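Local structure of copper homeostasis protein CutC (Streptococcus agalactiae, 2BDQ) at residues M1-D13 with I21-V33. The protein probably takes part in copper homeostasis in the cytoplasm, where it is thought to bind copper ions. Numbering follows the deposited sequence.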
HETATM    1  N   MSE A   1      28.887  13.393   6.318  1.00 36.22           N
HETATM    2  CA  MSE A   1      28.910  14.365   5.188  1.00 35.91           C
HETATM    3  C   MSE A   1      27.487  14.543   4.633  1.00 32.74           C
HETATM    4  O   MSE A   1      26.664  15.220   5.254  1.00 33.16           O
HETATM    5  CB  MSE A   1      29.859  13.858   4.102  1.00 43.43           C
HETATM    6  CG  MSE A   1      30.621  14.963   3.405  1.00 51.76           C
HETATM    7 SE   MSE A   1      29.426  16.210   2.514  1.00 66.29          SE
HETATM    8  CE  MSE A   1      30.075  15.974   0.682  1.00 59.97           C
ATOM      9  N   ILE A   2      27.197  13.958   3.469  1.00 28.72           N
ATOM     10  CA  ILE A   2      25.855  14.054   2.901  1.00 26.77           C
ATOM     11  C   ILE A   2      24.984  12.977   3.546  1.00 26.49           C
ATOM     12  O   ILE A   2      25.385  11.815   3.644  1.00 25.54           O
ATOM     13  CB  ILE A   2      25.851  13.836   1.364  1.00 28.25           C
ATOM     14  CG1 ILE A   2      26.740  14.874   0.685  1.00 27.15           C
ATOM     15  CG2 ILE A   2      24.433  13.968   0.812  1.00 25.42           C
ATOM     16  CD1 ILE A   2      26.318  16.299   0.964  1.00 28.64           C
ATOM     17  N   LEU A   3      23.795  13.369   3.988  1.00 25.46           N
ATOM     18  CA  LEU A   3      22.870  12.438   4.627  1.00 23.59           C
ATOM     19  C   LEU A   3      22.059  11.736   3.538  1.00 22.40           C
ATOM     20  O   LEU A   3      21.417  12.391   2.721  1.00 21.66           O
ATOM     21  CB  LEU A   3      21.952  13.218   5.572  1.00 25.19           C
ATOM     22  CG  LEU A   3      21.098  12.499   6.619  1.00 27.42           C
ATOM     23  CD1 LEU A   3      20.724  13.497   7.717  1.00 28.10           C
ATOM     24  CD2 LEU A   3      19.847  11.907   5.972  1.00 26.67           C
ATOM     25  N   ARG A   4      22.107  10.408   3.512  1.00 21.35           N
ATOM     26  CA  ARG A   4      21.366   9.647   2.509  1.00 22.13           C
ATOM     27  C   ARG A   4      20.115   8.969   3.056  1.00 20.83           C
ATOM     28  O   ARG A   4      20.157   8.313   4.096  1.00 20.85           O
ATOM     29  CB  ARG A   4      22.265   8.595   1.857  1.00 23.09           C
ATOM     30  CG  ARG A   4      23.190   9.164   0.789  1.00 27.47           C
ATOM     31  CD  ARG A   4      23.943   8.057   0.048  1.00 28.89           C
ATOM     32  NE  ARG A   4      25.107   7.587   0.791  1.00 31.20           N
ATOM     33  CZ  ARG A   4      25.955   6.668   0.336  1.00 33.16           C
ATOM     34  NH1 ARG A   4      26.993   6.301   1.076  1.00 32.58           N
ATOM     35  NH2 ARG A   4      25.761   6.110  -0.858  1.00 34.10           N
ATOM     36  N   GLU A   5      19.005   9.134   2.341  1.00 21.22           N
ATOM     37  CA  GLU A   5      17.722   8.549   2.723  1.00 19.99           C
ATOM     38  C   GLU A   5      17.262   7.509   1.707  1.00 20.14           C
ATOM     39  O   GLU A   5      17.129   7.794   0.516  1.00 20.97           O
ATOM     40  CB  GLU A   5      16.662   9.647   2.836  1.00 17.92           C
ATOM     41  CG  GLU A   5      15.241   9.142   3.066  1.00 19.56           C
ATOM     42  CD  GLU A   5      14.235  10.278   3.226  1.00 21.29           C
ATOM     43  OE1 GLU A   5      14.366  11.052   4.204  1.00 20.15           O
ATOM     44  OE2 GLU A   5      13.316  10.400   2.375  1.00 18.99           O
ATOM     45  N   PHE A   6      17.015   6.299   2.179  1.00 19.19           N
ATOM     46  CA  PHE A   6      16.555   5.243   1.301  1.00 18.83           C
ATOM     47  C   PHE A   6      15.023   5.168   1.253  1.00 18.08           C
ATOM     48  O   PHE A   6      14.361   5.139   2.292  1.00 17.16           O
ATOM     49  CB  PHE A   6      17.141   3.912   1.760  1.00 18.70           C
ATOM     50  CG  PHE A   6      16.622   2.737   1.000  1.00 20.05           C
ATOM     51  CD1 PHE A   6      15.829   1.784   1.629  1.00 20.86           C
ATOM     52  CD2 PHE A   6      16.911   2.585  -0.348  1.00 21.27           C
ATOM     53  CE1 PHE A   6      15.326   0.693   0.917  1.00 20.91           C
ATOM     54  CE2 PHE A   6      16.415   1.499  -1.068  1.00 21.77           C
ATOM     55  CZ  PHE A   6      15.624   0.551  -0.434  1.00 20.28           C
ATOM     56  N   CYS A   7      14.478   5.150   0.039  1.00 17.77           N
ATOM     57  CA  CYS A   7      13.037   5.075  -0.188  1.00 17.73           C
ATOM     58  C   CYS A   7      12.667   3.597  -0.332  1.00 17.30           C
ATOM     59  O   CYS A   7      13.037   2.948  -1.310  1.00 17.27           O
ATOM     60  CB  CYS A   7      12.674   5.844  -1.468  1.00 20.86           C
ATOM     61  SG  CYS A   7      10.895   5.906  -1.874  1.00 23.53           S
ATOM     62  N   ALA A   8      11.934   3.072   0.643  1.00 16.49           N
ATOM     63  CA  ALA A   8      11.554   1.669   0.647  1.00 17.17           C
ATOM     64  C   ALA A   8      10.068   1.413   0.467  1.00 17.39           C
ATOM     65  O   ALA A   8       9.239   2.287   0.697  1.00 17.72           O
ATOM     66  CB  ALA A   8      12.022   1.019   1.964  1.00 17.40           C
ATOM     67  N   GLU A   9       9.745   0.206   0.030  1.00 18.10           N
ATOM     68  CA  GLU A   9       8.358  -0.208  -0.106  1.00 19.32           C
ATOM     69  C   GLU A   9       8.318  -1.394   0.841  1.00 20.07           C
ATOM     70  O   GLU A   9       8.900  -2.447   0.547  1.00 20.88           O
ATOM     71  CB  GLU A   9       8.030  -0.656  -1.534  1.00 18.87           C
ATOM     72  CG  GLU A   9       6.602  -1.178  -1.670  1.00 20.65           C
ATOM     73  CD  GLU A   9       6.245  -1.598  -3.080  1.00 20.95           C
ATOM     74  OE1 GLU A   9       6.253  -0.730  -3.980  1.00 22.15           O
ATOM     75  OE2 GLU A   9       5.953  -2.798  -3.291  1.00 21.14           O
ATOM     76  N   ASN A  10       7.675  -1.206   1.992  1.00 20.03           N
ATOM     77  CA  ASN A  10       7.584  -2.257   3.000  1.00 20.40           C
ATOM     78  C   ASN A  10       8.986  -2.571   3.517  1.00 21.21           C
ATOM     79  O   ASN A  10       9.897  -1.766   3.332  1.00 20.30           O
ATOM     80  CB  ASN A  10       6.909  -3.473   2.388  1.00 19.55           C
ATOM     81  CG  ASN A  10       5.523  -3.141   1.867  1.00 20.41           C
ATOM     82  OD1 ASN A  10       5.046  -3.741   0.905  1.00 22.95           O
ATOM     83  ND2 ASN A  10       4.866  -2.175   2.511  1.00 13.23           N
ATOM     84  N   LEU A  11       9.196  -3.718   4.149  1.00 21.69           N
ATOM     85  CA  LEU A  11      10.532  -3.957   4.679  1.00 25.02           C
ATOM     86  C   LEU A  11      11.349  -5.044   4.032  1.00 24.58           C
ATOM     87  O   LEU A  11      12.319  -5.534   4.600  1.00 25.43           O
ATOM     88  CB  LEU A  11      10.463  -4.158   6.192  1.00 25.50           C
ATOM     89  CG  LEU A  11       9.385  -5.055   6.776  1.00 27.83           C
ATOM     90  CD1 LEU A  11       9.864  -6.502   6.760  1.00 29.42           C
ATOM     91  CD2 LEU A  11       9.089  -4.605   8.201  1.00 27.48           C
ATOM     92  N   THR A  12      10.973  -5.369   2.806  1.00 25.20           N
ATOM     93  CA  THR A  12      11.638  -6.395   2.028  1.00 26.43           C
ATOM     94  C   THR A  12      13.125  -6.121   1.808  1.00 27.47           C
ATOM     95  O   THR A  12      13.954  -7.014   1.961  1.00 28.13           O
ATOM     96  CB  THR A  12      10.967  -6.536   0.650  1.00 26.71           C
ATOM     97  OG1 THR A  12       9.549  -6.644   0.821  1.00 26.76           O
ATOM     98  CG2 THR A  12      11.476  -7.765  -0.064  1.00 25.02           C
ATOM     99  N   ASP A  13      13.461  -4.886   1.451  1.00 28.21           N
ATOM    100  CA  ASP A  13      14.844  -4.522   1.165  1.00 28.42           C
ATOM    101  C   ASP A  13      15.582  -3.853   2.316  1.00 27.99           C
ATOM    102  O   ASP A  13      16.664  -3.306   2.118  1.00 27.60           O
ATOM    103  CB  ASP A  13      14.870  -3.608  -0.060  1.00 29.71           C
ATOM    104  CG  ASP A  13      14.128  -4.205  -1.239  1.00 31.05           C
ATOM    105  OD1 ASP A  13      13.481  -3.442  -1.988  1.00 33.90           O
ATOM    106  OD2 ASP A  13      14.191  -5.439  -1.420  1.00 33.31           O
ATOM    107  N   ILE A  21      26.042   4.151   6.133  1.00 34.73           N
ATOM    108  CA  ILE A  21      25.818   4.841   4.864  1.00 32.72           C
ATOM    109  C   ILE A  21      24.406   5.416   4.730  1.00 32.22           C
ATOM    110  O   ILE A  21      24.211   6.486   4.148  1.00 31.48           O
ATOM    111  CB  ILE A  21      26.091   3.902   3.668  1.00 34.34           C
ATOM    112  CG1 ILE A  21      25.467   2.536   3.930  1.00 33.60           C
ATOM    113  CG2 ILE A  21      27.598   3.775   3.431  1.00 33.45           C
ATOM    114  CD1 ILE A  21      25.780   1.501   2.860  1.00 36.55           C
ATOM    115  N   ILE A  22      23.420   4.703   5.262  1.00 30.34           N
ATOM    116  CA  ILE A  22      22.041   5.166   5.203  1.00 29.03           C
ATOM    117  C   ILE A  22      21.577   5.543   6.600  1.00 27.90           C
ATOM    118  O   ILE A  22      21.519   4.698   7.491  1.00 27.67           O
ATOM    119  CB  ILE A  22      21.121   4.083   4.618  1.00 28.88           C
ATOM    120  CG1 ILE A  22      21.466   3.887   3.136  1.00 29.15           C
ATOM    121  CG2 ILE A  22      19.656   4.476   4.809  1.00 25.81           C
ATOM    122  CD1 ILE A  22      20.653   2.827   2.437  1.00 29.48           C
ATOM    123  N   SER A  23      21.253   6.815   6.797  1.00 26.98           N
ATOM    124  CA  SER A  23      20.829   7.256   8.116  1.00 26.98           C
ATOM    125  C   SER A  23      19.317   7.290   8.305  1.00 25.29           C
ATOM    126  O   SER A  23      18.831   7.258   9.431  1.00 24.19           O
ATOM    127  CB  SER A  23      21.430   8.632   8.434  1.00 28.73           C
ATOM    128  OG  SER A  23      21.125   9.588   7.431  1.00 33.33           O
ATOM    129  N   ARG A  24      18.571   7.321   7.210  1.00 24.03           N
ATOM    130  CA  ARG A  24      17.125   7.381   7.320  1.00 22.78           C
ATOM    131  C   ARG A  24      16.452   6.679   6.155  1.00 22.37           C
ATOM    132  O   ARG A  24      17.022   6.546   5.071  1.00 19.09           O
ATOM    133  CB  ARG A  24      16.701   8.847   7.365  1.00 22.82           C
ATOM    134  CG  ARG A  24      15.301   9.126   7.829  1.00 20.93           C
ATOM    135  CD  ARG A  24      15.148  10.622   8.069  1.00 21.66           C
ATOM    136  NE  ARG A  24      15.321  11.372   6.834  1.00 21.70           N
ATOM    137  CZ  ARG A  24      16.059  12.474   6.708  1.00 21.00           C
ATOM    138  NH1 ARG A  24      16.712  12.980   7.745  1.00 20.05           N
ATOM    139  NH2 ARG A  24      16.144  13.074   5.526  1.00 21.33           N
ATOM    140  N   VAL A  25      15.229   6.226   6.387  1.00 21.92           N
ATOM    141  CA  VAL A  25      14.479   5.555   5.347  1.00 21.65           C
ATOM    142  C   VAL A  25      13.083   6.146   5.287  1.00 21.03           C
ATOM    143  O   VAL A  25      12.502   6.497   6.317  1.00 22.30           O
ATOM    144  CB  VAL A  25      14.432   4.015   5.599  1.00 21.63           C
ATOM    145  CG1 VAL A  25      14.431   3.747   7.074  1.00 24.18           C
ATOM    146  CG2 VAL A  25      13.201   3.401   4.956  1.00 18.94           C
ATOM    147  N   GLU A  26      12.572   6.309   4.071  1.00 18.66           N
ATOM    148  CA  GLU A  26      11.227   6.822   3.892  1.00 19.17           C
ATOM    149  C   GLU A  26      10.396   5.561   3.724  1.00 18.34           C
ATOM    150  O   GLU A  26      10.542   4.843   2.736  1.00 16.88           O
ATOM    151  CB  GLU A  26      11.102   7.690   2.637  1.00 20.01           C
ATOM    152  CG  GLU A  26       9.698   8.283   2.478  1.00 23.89           C
ATOM    153  CD  GLU A  26       9.465   8.949   1.133  1.00 27.04           C
ATOM    154  OE1 GLU A  26       9.587   8.264   0.093  1.00 29.14           O
ATOM    155  OE2 GLU A  26       9.149  10.161   1.113  1.00 30.26           O
ATOM    156  N   LEU A  27       9.537   5.291   4.700  1.00 18.21           N
ATOM    157  CA  LEU A  27       8.705   4.099   4.676  1.00 19.51           C
ATOM    158  C   LEU A  27       7.348   4.333   4.005  1.00 19.64           C
ATOM    159  O   LEU A  27       6.576   5.194   4.414  1.00 18.61           O
ATOM    160  CB  LEU A  27       8.482   3.595   6.113  1.00 19.68           C
ATOM    161  CG  LEU A  27       8.187   2.114   6.395  1.00 20.22           C
ATOM    162  CD1 LEU A  27       7.405   1.967   7.692  1.00 15.94           C
ATOM    163  CD2 LEU A  27       7.381   1.527   5.260  1.00 21.61           C
ATOM    164  N   CYS A  28       7.068   3.566   2.961  1.00 20.83           N
ATOM    165  CA  CYS A  28       5.788   3.659   2.284  1.00 22.35           C
ATOM    166  C   CYS A  28       5.511   2.365   1.539  1.00 21.82           C
ATOM    167  O   CYS A  28       6.273   1.400   1.642  1.00 20.78           O
ATOM    168  CB  CYS A  28       5.738   4.866   1.331  1.00 25.88           C
ATOM    169  SG  CYS A  28       7.238   5.255   0.396  1.00 30.20           S
ATOM    170  N   ASP A  29       4.395   2.319   0.827  1.00 20.15           N
ATOM    171  CA  ASP A  29       4.064   1.140   0.053  1.00 18.43           C
ATOM    172  C   ASP A  29       3.673   1.673  -1.317  1.00 17.27           C
ATOM    173  O   ASP A  29       3.745   2.882  -1.558  1.00 16.75           O
ATOM    174  CB  ASP A  29       2.902   0.383   0.714  1.00 18.92           C
ATOM    175  CG  ASP A  29       2.574  -0.925   0.011  1.00 19.69           C
ATOM    176  OD1 ASP A  29       3.479  -1.542  -0.583  1.00 23.89           O
ATOM    177  OD2 ASP A  29       1.410  -1.355   0.062  1.00 23.35           O
ATOM    178  N   ASN A  30       3.304   0.777  -2.226  1.00 15.70           N
ATOM    179  CA  ASN A  30       2.859   1.173  -3.550  1.00 14.49           C
ATOM    180  C   ASN A  30       3.771   2.212  -4.218  1.00 14.86           C
ATOM    181  O   ASN A  30       3.309   3.297  -4.575  1.00 13.95           O
ATOM    182  CB  ASN A  30       1.446   1.757  -3.427  1.00 13.65           C
ATOM    183  CG  ASN A  30       0.664   1.704  -4.726  1.00 12.70           C
ATOM    184  OD1 ASN A  30       1.236   1.609  -5.809  1.00 12.85           O
ATOM    185  ND2 ASN A  30      -0.657   1.783  -4.617  1.00 13.52           N
ATOM    186  N   LEU A  31       5.052   1.901  -4.398  1.00 15.34           N
ATOM    187  CA  LEU A  31       5.935   2.866  -5.049  1.00 15.63           C
ATOM    188  C   LEU A  31       5.588   3.066  -6.521  1.00 16.25           C
ATOM    189  O   LEU A  31       6.005   4.048  -7.139  1.00 15.66           O
ATOM    190  CB  LEU A  31       7.396   2.440  -4.907  1.00 15.75           C
ATOM    191  CG  LEU A  31       7.934   2.607  -3.480  1.00 13.54           C
ATOM    192  CD1 LEU A  31       9.409   2.224  -3.427  1.00 15.50           C
ATOM    193  CD2 LEU A  31       7.749   4.044  -3.035  1.00 13.83           C
ATOM    194  N   ALA A  32       4.815   2.141  -7.084  1.00 17.30           N
ATOM    195  CA  ALA A  32       4.419   2.256  -8.478  1.00 16.85           C
ATOM    196  C   ALA A  32       3.586   3.515  -8.701  1.00 17.89           C
ATOM    197  O   ALA A  32       3.561   4.063  -9.803  1.00 18.38           O
ATOM    198  CB  ALA A  32       3.621   1.031  -8.900  1.00 17.66           C
ATOM    199  N   VAL A  33       2.910   3.982  -7.657  1.00 17.49           N
ATOM    200  CA  VAL A  33       2.077   5.167  -7.792  1.00 17.58           C
ATOM    201  C   VAL A  33       2.744   6.366  -7.104  1.00 17.97           C
ATOM    202  O   VAL A  33       2.151   7.438  -6.960  1.00 18.37           O
ATOM    203  CB  VAL A  33       0.654   4.895  -7.216  1.00 18.12           C
ATOM    204  CG1 VAL A  33       0.668   4.928  -5.693  1.00 18.60           C
ATOM    205  CG2 VAL A  33      -0.323   5.894  -7.775  1.00 23.17           C
TER
HETATM  206  O   HOH W   1      23.400   8.820   5.337  1.00 29.43           O
HETATM  207  O   HOH W   2       4.266  -0.684  -6.221  1.00 19.55           O
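Arg24 and Glu5 show how adjacent parallel strands of a TIM barrel can lock polar side chains together inside the barrel. The arginine presents NE and NH2 side-on to a single oxygen: NE lies 2.8 Å from Glu5 OE1 and NH2 3.0 Å from the same atom. Both bonds of this salt bridge lie in the guanidinium plane, yet the carboxylate is turned 75° against it and receives NE through the anti lone pair of OE1. A bend at chi3 (63°) swings the guanidinium back to the glutamate, while Leu3 CD2 sits over one of its faces. Glu5 OE2 is engaged separately by His205 ND1, so the two carboxylate oxygens have different partners.

Further along the same face, Cys7 points its SG, anti to the backbone N (chi1 -178°), to within 3.8 Å of Leu31 CD2. Glu9 and Leu31 run alongside each other with opposite headings, Glu9 CB against Leu31 CD1, and the extended glutamate places OE1 2.9 Å from Leu31 N, fixing the start of the 3-10 turn 31-33. Water 2 joins that oxygen to Ala32 N. On the other face, which carries Phe6, Ala8, Val25 and Leu27, the contacts are apolar: Phe6 CB rests against Ile22 CD1 and Ala8 CB against Val25 CG2.

Between the faces runs the parallel backbone ladder, including Glu26 N to Phe6 O (2.8 Å) and Ala8 N to Glu26 O (3.1 Å). Strand 3-9 also bonds to strand 203-206, closing the barrel, whereas strand 24-28 packs beside strand 56-60. Helix 40-52 covers Val25 and Leu27 from outside, and at the C-terminal strand ends Asp29 reaches Thr36 of the second subunit.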